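Local coordinates for protein D-alanyl transferase DltD (Enterococcus faecium TX0133A04, PDB 6PFX) that probably transfers D-alanine to lipoteichoic acid during cell wall biogenesis in a Gram-positive bacterium, at residues M84-A89 / D280-N285; Y127-S132 / P138-L143; V98-S103 / S273-V278. All coordinates share one frame; numbering follows the deposited sequence.

How the contacts relate
The three contacts lie on neighbouring elements of one fold, built on a parallel five-stranded sheet flanked by helices. Contact 3 sits nearest the centre of the chain, where strand 97-101, the middle strand, meets helix 271-284. Contact 1 lies about 11 Å away, centre to centre, and uses the same helix against helix 79-89. Contact 2, also about 11 Å from contact 1, joins helix 123-132 to helix 138-147, about 17 Å from contact 3. Along the chain, contact 1 spans the longest loop, contact 3 falls within it, and contact 2 within both. Contacts 1 and 3 thus join parts remote in sequence and contact 2 a local helix pair, with R87 and M86 bridging between them.

Contact 1: residues M84-A89 / D280-N285; sequences MMMRSA and DQLAKN
Q281 lays its amide alongside R87, OE1 lying 3.5 Å from R87 CD. The two side chains cross at about a right angle, yet the amide and guanidinium planes are only 9° apart. A bend at chi2 (68°) brings the Q281 amide beside R87 CD, while its CG packs 4.1 Å from M86 CB. On the other flank, M86 runs out extended beyond CG, and its CE reaches L282 CD2 at 4.1 Å, with SD touching the same leucine.

The direct contacts are van der Waals, and the polar link is a water. It accepts from Q281 NE2 (3.1 Å) and N285 ND2 (2.8 Å); M86 O is its likely acceptor, though 2.5 Å from the water to M86 O is short and somewhat doubtful. The guanidinium is held from elsewhere: R87 NH1 bonds to Y83 OH and forms a salt bridge with D140, and NH2 bonds to S132, which probably helps to fix its rotation.

The short segments are same-direction helices crossing at 30°, their axes 10.1 Å apart. Helix 79-89 leads into strand 97-101 and helix 271-284 into strand 288-293, so the contact joins two helices that each feed the parallel sheet. Helix 123-132 and helix 138-147 pack against this pair, and M86 also reaches V278 and F100, carrying the contact toward the central strand 97-101.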
loop_
_atom_site.group_PDB
_atom_site.type_symbol
_atom_site.label_atom_id
_atom_site.label_comp_id
_atom_site.label_asym_id
_atom_site.label_seq_id
_atom_site.Cartn_x
_atom_site.Cartn_y
_atom_site.Cartn_z
ATOM N N MET A 84 -9.609 -4.747 -0.095
ATOM C CA MET A 84 -10.728 -4.970 0.815
ATOM C C MET A 84 -11.000 -3.729 1.652
ATOM O O MET A 84 -12.155 -3.421 1.965
ATOM C CB MET A 84 -10.450 -6.148 1.746
ATOM C CG MET A 84 -10.221 -7.460 1.057
ATOM S SD MET A 84 -11.560 -7.877 -0.050
ATOM C CE MET A 84 -12.974 -7.612 1.018
ATOM N N MET A 85 -9.944 -3.014 2.041
ATOM C CA MET A 85 -10.141 -1.747 2.732
ATOM C C MET A 85 -10.877 -0.757 1.841
ATOM O O MET A 85 -11.851 -0.124 2.265
ATOM C CB MET A 85 -8.796 -1.167 3.162
ATOM C CG MET A 85 -8.033 -2.040 4.120
ATOM S SD MET A 85 -6.475 -1.281 4.620
ATOM C CE MET A 85 -5.519 -2.763 4.961
ATOM N N MET A 86 -10.424 -0.614 0.592
ATOM C CA MET A 86 -11.019 0.366 -0.307
ATOM C C MET A 86 -12.479 0.042 -0.582
ATOM O O MET A 86 -13.346 0.925 -0.530
ATOM C CB MET A 86 -10.268 0.365 -1.634
ATOM C CG MET A 86 -8.871 0.897 -1.560
ATOM S SD MET A 86 -8.123 0.783 -3.199
ATOM C CE MET A 86 -6.479 1.319 -2.779
ATOM N N ARG A 87 -12.757 -1.225 -0.919
ATOM C CA ARG A 87 -14.107 -1.651 -1.274
ATOM C C ARG A 87 -15.062 -1.482 -0.100
ATOM O O ARG A 87 -16.218 -1.084 -0.283
ATOM C CB ARG A 87 -14.072 -3.114 -1.737
ATOM C CG ARG A 87 -15.416 -3.687 -2.190
ATOM C CD ARG A 87 -15.760 -3.184 -3.581
ATOM N NE ARG A 87 -17.075 -3.619 -4.048
ATOM C CZ ARG A 87 -17.305 -4.462 -5.057
ATOM N NH1 ARG A 87 -16.306 -5.005 -5.754
ATOM N NH2 ARG A 87 -18.564 -4.753 -5.375
ATOM N N SER A 88 -14.608 -1.800 1.111
ATOM C CA SER A 88 -15.476 -1.702 2.277
ATOM C C SER A 88 -15.721 -0.254 2.679
ATOM O O SER A 88 -16.702 0.031 3.372
ATOM C CB SER A 88 -14.881 -2.481 3.454
ATOM O OG SER A 88 -13.655 -1.918 3.900
ATOM N N ALA A 89 -14.852 0.667 2.268
ATOM C CA ALA A 89 -15.133 2.080 2.478
ATOM C C ALA A 89 -16.246 2.569 1.564
ATOM O O ALA A 89 -16.892 3.577 1.872
ATOM C CB ALA A 89 -13.859 2.896 2.265
ATOM N N ASP A 280 -9.055 -1.390 -10.328
ATOM C CA ASP A 280 -10.477 -1.458 -10.648
ATOM C C ASP A 280 -11.277 -0.564 -9.715
ATOM O O ASP A 280 -12.114 0.229 -10.161
ATOM C CB ASP A 280 -10.895 -2.927 -10.548
ATOM C CG ASP A 280 -12.282 -3.208 -11.102
ATOM O OD1 ASP A 280 -13.261 -3.072 -10.337
ATOM O OD2 ASP A 280 -12.382 -3.605 -12.287
ATOM N N GLN A 281 -11.023 -0.663 -8.414
ATOM C CA GLN A 281 -11.797 0.112 -7.455
ATOM C C GLN A 281 -11.429 1.591 -7.493
ATOM O O GLN A 281 -12.308 2.448 -7.380
ATOM C CB GLN A 281 -11.642 -0.480 -6.056
ATOM C CG GLN A 281 -12.585 0.095 -5.013
ATOM C CD GLN A 281 -14.044 -0.281 -5.243
ATOM O OE1 GLN A 281 -14.350 -1.175 -6.020
ATOM N NE2 GLN A 281 -14.947 0.414 -4.565
ATOM N N LEU A 282 -10.143 1.916 -7.652
ATOM C CA LEU A 282 -9.742 3.314 -7.759
ATOM C C LEU A 282 -10.413 3.959 -8.956
ATOM O O LEU A 282 -10.915 5.084 -8.870
ATOM C CB LEU A 282 -8.223 3.413 -7.877
ATOM C CG LEU A 282 -7.507 3.070 -6.581
ATOM C CD1 LEU A 282 -6.030 2.840 -6.910
ATOM C CD2 LEU A 282 -7.595 4.148 -5.568
ATOM N N ALA A 283 -10.505 3.228 -10.061
ATOM C CA ALA A 283 -11.114 3.789 -11.257
ATOM C C ALA A 283 -12.614 3.959 -11.063
ATOM O O ALA A 283 -13.181 4.999 -11.422
ATOM C CB ALA A 283 -10.792 2.900 -12.460
ATOM N N LYS A 284 -13.271 2.964 -10.459
ATOM C CA LYS A 284 -14.721 3.045 -10.267
ATOM C C LYS A 284 -15.097 4.184 -9.330
ATOM O O LYS A 284 -16.159 4.796 -9.500
ATOM C CB LYS A 284 -15.266 1.696 -9.794
ATOM C CG LYS A 284 -15.247 0.661 -10.923
ATOM C CD LYS A 284 -15.627 -0.751 -10.491
ATOM C CE LYS A 284 -15.525 -1.744 -11.658
ATOM N NZ LYS A 284 -15.615 -3.164 -11.186
ATOM N N ASN A 285 -14.233 4.500 -8.367
ATOM C CA ASN A 285 -14.441 5.613 -7.455
ATOM C C ASN A 285 -14.022 6.963 -8.025
ATOM O O ASN A 285 -14.176 7.984 -7.339
ATOM C CB ASN A 285 -13.578 5.430 -6.206
ATOM C CG ASN A 285 -14.123 4.430 -5.255
ATOM O OD1 ASN A 285 -15.315 4.122 -5.259
ATOM N ND2 ASN A 285 -13.253 3.935 -4.385
HETATM O O HOH W 1 -14.239 2.410 -2.292
#

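Contact 2: residues Y127-S132 / P138-L143; sequences YDWLFS and PADRYL
W129 presents its indole to helix 138-147 in two ways, with a face to L143 and an edge to D140. L143 comes from the opposite direction and sets CD2 almost exactly over the six-membered ring, 3.5 Å from its centroid and 6° off the ring normal. This is a CH-pi contact; on the other face of the indole lies L130 CD2, displaced toward the rim, so leucines sandwich the ring system. At the edge, W129 NE1 donates to D140 OD1 at 2.9 Å, and the bond is nearly straight at 172°. The acceptor lies in the plane of the ring, but the N-H meets D140 OD1 from above the carboxylate plane.

The two segments form a helical hairpin, helix 123-132 turning back into helix 138-147 through a short connection, and W129 bridges its arms. With CG anti to the backbone N (chi1 158°), the indole reaches across to the second helix. D140 is shared: OD1 has a second, charged partner, and OD2 accepts from T137 N just before its helix. S132 OG gives a further bond to W129 O, 2.6 Å long and in the carbonyl plane, alongside the one from S132 N.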
loop_
_atom_site.group_PDB
_atom_site.type_symbol
_atom_site.label_atom_id
_atom_site.label_comp_id
_atom_site.label_asym_id
_atom_site.label_seq_id
_atom_site.Cartn_x
_atom_site.Cartn_y
_atom_site.Cartn_z
ATOM N N TYR A 127 -17.853 -9.513 3.816
ATOM C CA TYR A 127 -19.307 -9.467 3.741
ATOM C C TYR A 127 -19.778 -8.120 3.204
ATOM O O TYR A 127 -20.748 -8.054 2.437
ATOM C CB TYR A 127 -19.911 -9.732 5.120
ATOM C CG TYR A 127 -19.706 -11.120 5.692
ATOM C CD1 TYR A 127 -19.010 -12.098 4.997
ATOM C CD2 TYR A 127 -20.229 -11.448 6.939
ATOM C CE1 TYR A 127 -18.833 -13.351 5.525
ATOM C CE2 TYR A 127 -20.066 -12.710 7.467
ATOM C CZ TYR A 127 -19.358 -13.649 6.759
ATOM O OH TYR A 127 -19.168 -14.903 7.276
ATOM N N ASP A 128 -19.098 -7.035 3.588
ATOM C CA ASP A 128 -19.401 -5.737 3.002
ATOM C C ASP A 128 -19.428 -5.833 1.480
ATOM O O ASP A 128 -20.342 -5.329 0.819
ATOM C CB ASP A 128 -18.333 -4.707 3.388
ATOM C CG ASP A 128 -18.498 -4.143 4.796
ATOM O OD1 ASP A 128 -19.574 -4.286 5.411
ATOM O OD2 ASP A 128 -17.516 -3.539 5.280
ATOM N N TRP A 129 -18.395 -6.458 0.909
ATOM C CA TRP A 129 -18.298 -6.604 -0.538
ATOM C C TRP A 129 -19.463 -7.416 -1.078
ATOM O O TRP A 129 -20.150 -6.991 -2.012
ATOM C CB TRP A 129 -16.965 -7.273 -0.861
ATOM C CG TRP A 129 -16.895 -7.954 -2.181
ATOM C CD1 TRP A 129 -17.102 -7.394 -3.413
ATOM C CD2 TRP A 129 -16.549 -9.326 -2.415
ATOM N NE1 TRP A 129 -16.919 -8.344 -4.394
ATOM C CE2 TRP A 129 -16.583 -9.536 -3.806
ATOM C CE3 TRP A 129 -16.224 -10.401 -1.582
ATOM C CZ2 TRP A 129 -16.301 -10.777 -4.384
ATOM C CZ3 TRP A 129 -15.946 -11.633 -2.160
ATOM C CH2 TRP A 129 -15.985 -11.807 -3.546
ATOM N N LEU A 130 -19.728 -8.573 -0.472
ATOM C CA LEU A 130 -20.785 -9.442 -0.975
ATOM C C LEU A 130 -22.135 -8.738 -0.980
ATOM O O LEU A 130 -22.903 -8.866 -1.939
ATOM C CB LEU A 130 -20.863 -10.717 -0.138
ATOM C CG LEU A 130 -19.667 -11.658 -0.238
ATOM C CD1 LEU A 130 -19.800 -12.826 0.732
ATOM C CD2 LEU A 130 -19.493 -12.195 -1.641
ATOM N N PHE A 131 -22.466 -8.022 0.098
ATOM C CA PHE A 131 -23.748 -7.323 0.167
ATOM C C PHE A 131 -23.774 -6.082 -0.713
ATOM O O PHE A 131 -24.867 -5.578 -1.001
ATOM C CB PHE A 131 -24.093 -6.987 1.624
ATOM C CG PHE A 131 -24.519 -8.188 2.435
ATOM C CD1 PHE A 131 -25.803 -8.706 2.324
ATOM C CD2 PHE A 131 -23.642 -8.803 3.304
ATOM C CE1 PHE A 131 -26.190 -9.822 3.062
ATOM C CE2 PHE A 131 -24.030 -9.913 4.042
ATOM C CZ PHE A 131 -25.302 -10.417 3.922
ATOM N N SER A 132 -22.608 -5.611 -1.169
ATOM C CA SER A 132 -22.517 -4.452 -2.046
ATOM C C SER A 132 -22.717 -4.813 -3.510
ATOM O O SER A 132 -23.084 -3.940 -4.306
ATOM C CB SER A 132 -21.128 -3.802 -1.923
ATOM O OG SER A 132 -20.148 -4.455 -2.730
ATOM N N PRO A 138 -15.722 -8.994 -13.734
ATOM C CA PRO A 138 -14.506 -9.821 -13.711
ATOM C C PRO A 138 -13.691 -9.631 -12.445
ATOM O O PRO A 138 -13.098 -10.601 -11.951
ATOM C CB PRO A 138 -13.768 -9.391 -14.986
ATOM C CG PRO A 138 -14.891 -8.920 -15.910
ATOM C CD PRO A 138 -15.841 -8.206 -14.976
ATOM N N ALA A 139 -13.672 -8.417 -11.881
ATOM C CA ALA A 139 -12.985 -8.202 -10.609
ATOM C C ALA A 139 -13.565 -9.097 -9.519
ATOM O O ALA A 139 -12.817 -9.719 -8.751
ATOM C CB ALA A 139 -13.076 -6.736 -10.192
ATOM N N ASP A 140 -14.899 -9.182 -9.445
ATOM C CA ASP A 140 -15.530 -9.998 -8.418
ATOM C C ASP A 140 -15.191 -11.469 -8.609
ATOM O O ASP A 140 -14.983 -12.198 -7.631
ATOM C CB ASP A 140 -17.054 -9.821 -8.468
ATOM C CG ASP A 140 -17.501 -8.396 -8.186
ATOM O OD1 ASP A 140 -16.984 -7.769 -7.237
ATOM O OD2 ASP A 140 -18.406 -7.900 -8.904
ATOM N N ARG A 141 -15.158 -11.926 -9.869
ATOM C CA ARG A 141 -14.848 -13.322 -10.144
ATOM C C ARG A 141 -13.413 -13.630 -9.757
ATOM O O ARG A 141 -13.133 -14.688 -9.184
ATOM C CB ARG A 141 -15.090 -13.644 -11.616
ATOM C CG ARG A 141 -16.535 -13.461 -12.063
ATOM C CD ARG A 141 -16.716 -13.924 -13.504
ATOM N NE ARG A 141 -16.717 -15.379 -13.595
ATOM C CZ ARG A 141 -16.793 -16.062 -14.730
ATOM N NH1 ARG A 141 -16.865 -15.423 -15.889
ATOM N NH2 ARG A 141 -16.792 -17.388 -14.702
ATOM N N TYR A 142 -12.496 -12.700 -10.044
ATOM C CA TYR A 142 -11.099 -12.905 -9.689
ATOM C C TYR A 142 -10.933 -12.964 -8.176
ATOM O O TYR A 142 -10.258 -13.852 -7.645
ATOM C CB TYR A 142 -10.221 -11.801 -10.292
ATOM C CG TYR A 142 -8.794 -11.932 -9.849
ATOM C CD1 TYR A 142 -7.946 -12.863 -10.434
ATOM C CD2 TYR A 142 -8.301 -11.153 -8.815
ATOM C CE1 TYR A 142 -6.645 -13.009 -10.006
ATOM C CE2 TYR A 142 -6.991 -11.293 -8.373
ATOM C CZ TYR A 142 -6.171 -12.221 -8.982
ATOM O OH TYR A 142 -4.868 -12.394 -8.582
ATOM N N LEU A 143 -11.529 -12.008 -7.462
ATOM C CA LEU A 143 -11.411 -12.019 -6.011
ATOM C C LEU A 143 -11.978 -13.303 -5.420
ATOM O O LEU A 143 -11.391 -13.874 -4.495
ATOM C CB LEU A 143 -12.108 -10.802 -5.421
ATOM C CG LEU A 143 -12.123 -10.730 -3.897
ATOM C CD1 LEU A 143 -10.716 -10.688 -3.360
ATOM C CD2 LEU A 143 -12.925 -9.495 -3.498
#

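Contact 3: residues V98-S103 / S273-V278; sequences VVFIIS and SDFQLV
The backbones of segment 98-103, whose strand ends at I101, and helix 273-278 stay well apart, the closest CA atoms being those of I102 and F275 at 9.2 Å, with F100 and V278 at 10.0 Å, so large side chains must span the gap. F100 and F275 do most of this. Their rings form an offset edge-to-face pair, with the edge of F275 toward the face of F100, centroids 5.7 Å apart and planes at 70°. The nearest carbons of the two rings are F100 CE1 and F275 CE1, 3.8 Å apart, and F100 CE1 lies in the plane of the F275 ring. Each aromatic ring is carried on a CG anti to its own backbone N (chi1 -168° in F100, -175° in F275), and the two side chains slide past each other from opposite directions.

Aliphatic groups close in beside the pair. V278 CG1 approaches F100 CE2 to 3.7 Å, the two side chains running obliquely to one another. I102 crosses F275 at about a right angle and brings CD1 to 3.8 Å from F275 CZ.

In the fold this is a helix laid against a parallel sheet. Strand 97-101 occupies its middle, hydrogen-bonded to strands 39-43 and 288-293 on its two sides, consistent with the SGNH-hydrolase clan to which the family belongs.

Every group that touches here is hydrocarbon, and all four residues are buried; attachment of helix to sheet at this point probably rests on close packing and burial of apolar surface, the tilted rings perhaps adding a weak electrostatic preference.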
loop_
_atom_site.group_PDB
_atom_site.type_symbol
_atom_site.label_atom_id
_atom_site.label_comp_id
_atom_site.label_asym_id
_atom_site.label_seq_id
_atom_site.Cartn_x
_atom_site.Cartn_y
_atom_site.Cartn_z
ATOM N N VAL A 98 -5.626 9.993 -3.540
ATOM C CA VAL A 98 -5.032 8.807 -2.930
ATOM C C VAL A 98 -3.530 8.810 -3.183
ATOM O O VAL A 98 -3.075 9.154 -4.277
ATOM C CB VAL A 98 -5.640 7.523 -3.534
ATOM C CG1 VAL A 98 -5.014 6.280 -2.919
ATOM C CG2 VAL A 98 -7.165 7.525 -3.373
ATOM N N VAL A 99 -2.759 8.405 -2.179
ATOM C CA VAL A 99 -1.340 8.114 -2.334
ATOM C C VAL A 99 -1.174 6.631 -2.072
ATOM O O VAL A 99 -1.680 6.113 -1.071
ATOM C CB VAL A 99 -0.485 8.936 -1.357
ATOM C CG1 VAL A 99 1.015 8.640 -1.498
ATOM C CG2 VAL A 99 -0.689 10.395 -1.588
ATOM N N PHE A 100 -0.485 5.944 -2.974
ATOM C CA PHE A 100 -0.329 4.497 -2.889
ATOM C C PHE A 100 1.139 4.160 -3.110
ATOM O O PHE A 100 1.677 4.429 -4.185
ATOM C CB PHE A 100 -1.206 3.806 -3.945
ATOM C CG PHE A 100 -1.349 2.308 -3.766
ATOM C CD1 PHE A 100 -0.290 1.474 -4.019
ATOM C CD2 PHE A 100 -2.557 1.737 -3.351
ATOM C CE1 PHE A 100 -0.424 0.097 -3.868
ATOM C CE2 PHE A 100 -2.687 0.361 -3.190
ATOM C CZ PHE A 100 -1.624 -0.450 -3.450
ATOM N N ILE A 101 1.766 3.513 -2.130
ATOM C CA ILE A 101 3.162 3.093 -2.234
ATOM C C ILE A 101 3.186 1.634 -2.680
ATOM O O ILE A 101 2.693 0.760 -1.958
ATOM C CB ILE A 101 3.893 3.251 -0.891
ATOM C CG1 ILE A 101 3.602 4.587 -0.204
ATOM C CG2 ILE A 101 5.394 3.073 -1.103
ATOM C CD1 ILE A 101 4.021 5.765 -0.946
ATOM N N ILE A 102 3.761 1.377 -3.859
ATOM C CA ILE A 102 3.851 0.036 -4.441
ATOM C C ILE A 102 5.191 -0.571 -4.026
ATOM O O ILE A 102 6.240 -0.115 -4.484
ATOM C CB ILE A 102 3.805 0.110 -5.974
ATOM C CG1 ILE A 102 2.558 0.830 -6.479
ATOM C CG2 ILE A 102 3.869 -1.300 -6.592
ATOM C CD1 ILE A 102 2.560 1.069 -7.983
ATOM N N SER A 103 5.177 -1.631 -3.209
ATOM C CA SER A 103 6.431 -2.306 -2.846
ATOM C C SER A 103 6.789 -3.368 -3.881
ATOM O O SER A 103 6.005 -4.299 -4.085
ATOM C CB SER A 103 6.306 -2.969 -1.479
ATOM O OG SER A 103 6.151 -2.015 -0.451
ATOM N N SER A 273 -2.208 -9.244 -10.507
ATOM C CA SER A 273 -3.658 -9.342 -10.640
ATOM C C SER A 273 -4.379 -8.899 -9.368
ATOM O O SER A 273 -5.449 -8.283 -9.459
ATOM C CB SER A 273 -4.019 -10.752 -11.099
ATOM O OG SER A 273 -3.446 -11.008 -12.380
ATOM N N ASP A 274 -3.817 -9.167 -8.179
ATOM C CA ASP A 274 -4.355 -8.562 -6.964
ATOM C C ASP A 274 -4.300 -7.038 -7.061
ATOM O O ASP A 274 -5.242 -6.342 -6.661
ATOM C CB ASP A 274 -3.597 -9.030 -5.714
ATOM C CG ASP A 274 -3.758 -10.522 -5.421
ATOM O OD1 ASP A 274 -4.544 -11.224 -6.085
ATOM O OD2 ASP A 274 -3.075 -11.005 -4.495
ATOM N N PHE A 275 -3.198 -6.500 -7.603
ATOM C CA PHE A 275 -3.061 -5.060 -7.804
ATOM C C PHE A 275 -4.117 -4.543 -8.770
ATOM O O PHE A 275 -4.644 -3.438 -8.589
ATOM C CB PHE A 275 -1.635 -4.756 -8.324
ATOM C CG PHE A 275 -1.338 -3.284 -8.441
ATOM C CD1 PHE A 275 -1.258 -2.512 -7.317
ATOM C CD2 PHE A 275 -1.111 -2.683 -9.668
ATOM C CE1 PHE A 275 -1.012 -1.173 -7.397
ATOM C CE2 PHE A 275 -0.855 -1.320 -9.748
ATOM C CZ PHE A 275 -0.814 -0.569 -8.612
ATOM N N GLN A 276 -4.485 -5.352 -9.766
ATOM C CA GLN A 276 -5.550 -4.956 -10.678
ATOM C C GLN A 276 -6.870 -4.719 -9.952
ATOM O O GLN A 276 -7.667 -3.877 -10.381
ATOM C CB GLN A 276 -5.729 -5.987 -11.792
ATOM C CG GLN A 276 -6.740 -5.546 -12.836
ATOM C CD GLN A 276 -6.388 -4.261 -13.594
ATOM O OE1 GLN A 276 -5.234 -3.822 -13.662
ATOM N NE2 GLN A 276 -7.406 -3.667 -14.182
ATOM N N LEU A 277 -7.131 -5.459 -8.870
ATOM C CA LEU A 277 -8.322 -5.192 -8.073
ATOM C C LEU A 277 -8.295 -3.773 -7.525
ATOM O O LEU A 277 -9.297 -3.054 -7.586
ATOM C CB LEU A 277 -8.406 -6.179 -6.911
ATOM C CG LEU A 277 -8.724 -7.629 -7.237
ATOM C CD1 LEU A 277 -8.598 -8.502 -6.005
ATOM C CD2 LEU A 277 -10.152 -7.707 -7.732
ATOM N N VAL A 278 -7.155 -3.362 -6.963
ATOM C CA VAL A 278 -6.992 -1.992 -6.484
ATOM C C VAL A 278 -7.291 -0.990 -7.587
ATOM O O VAL A 278 -8.020 -0.021 -7.369
ATOM C CB VAL A 278 -5.566 -1.808 -5.934
ATOM C CG1 VAL A 278 -5.258 -0.365 -5.692
ATOM C CG2 VAL A 278 -5.357 -2.667 -4.672
#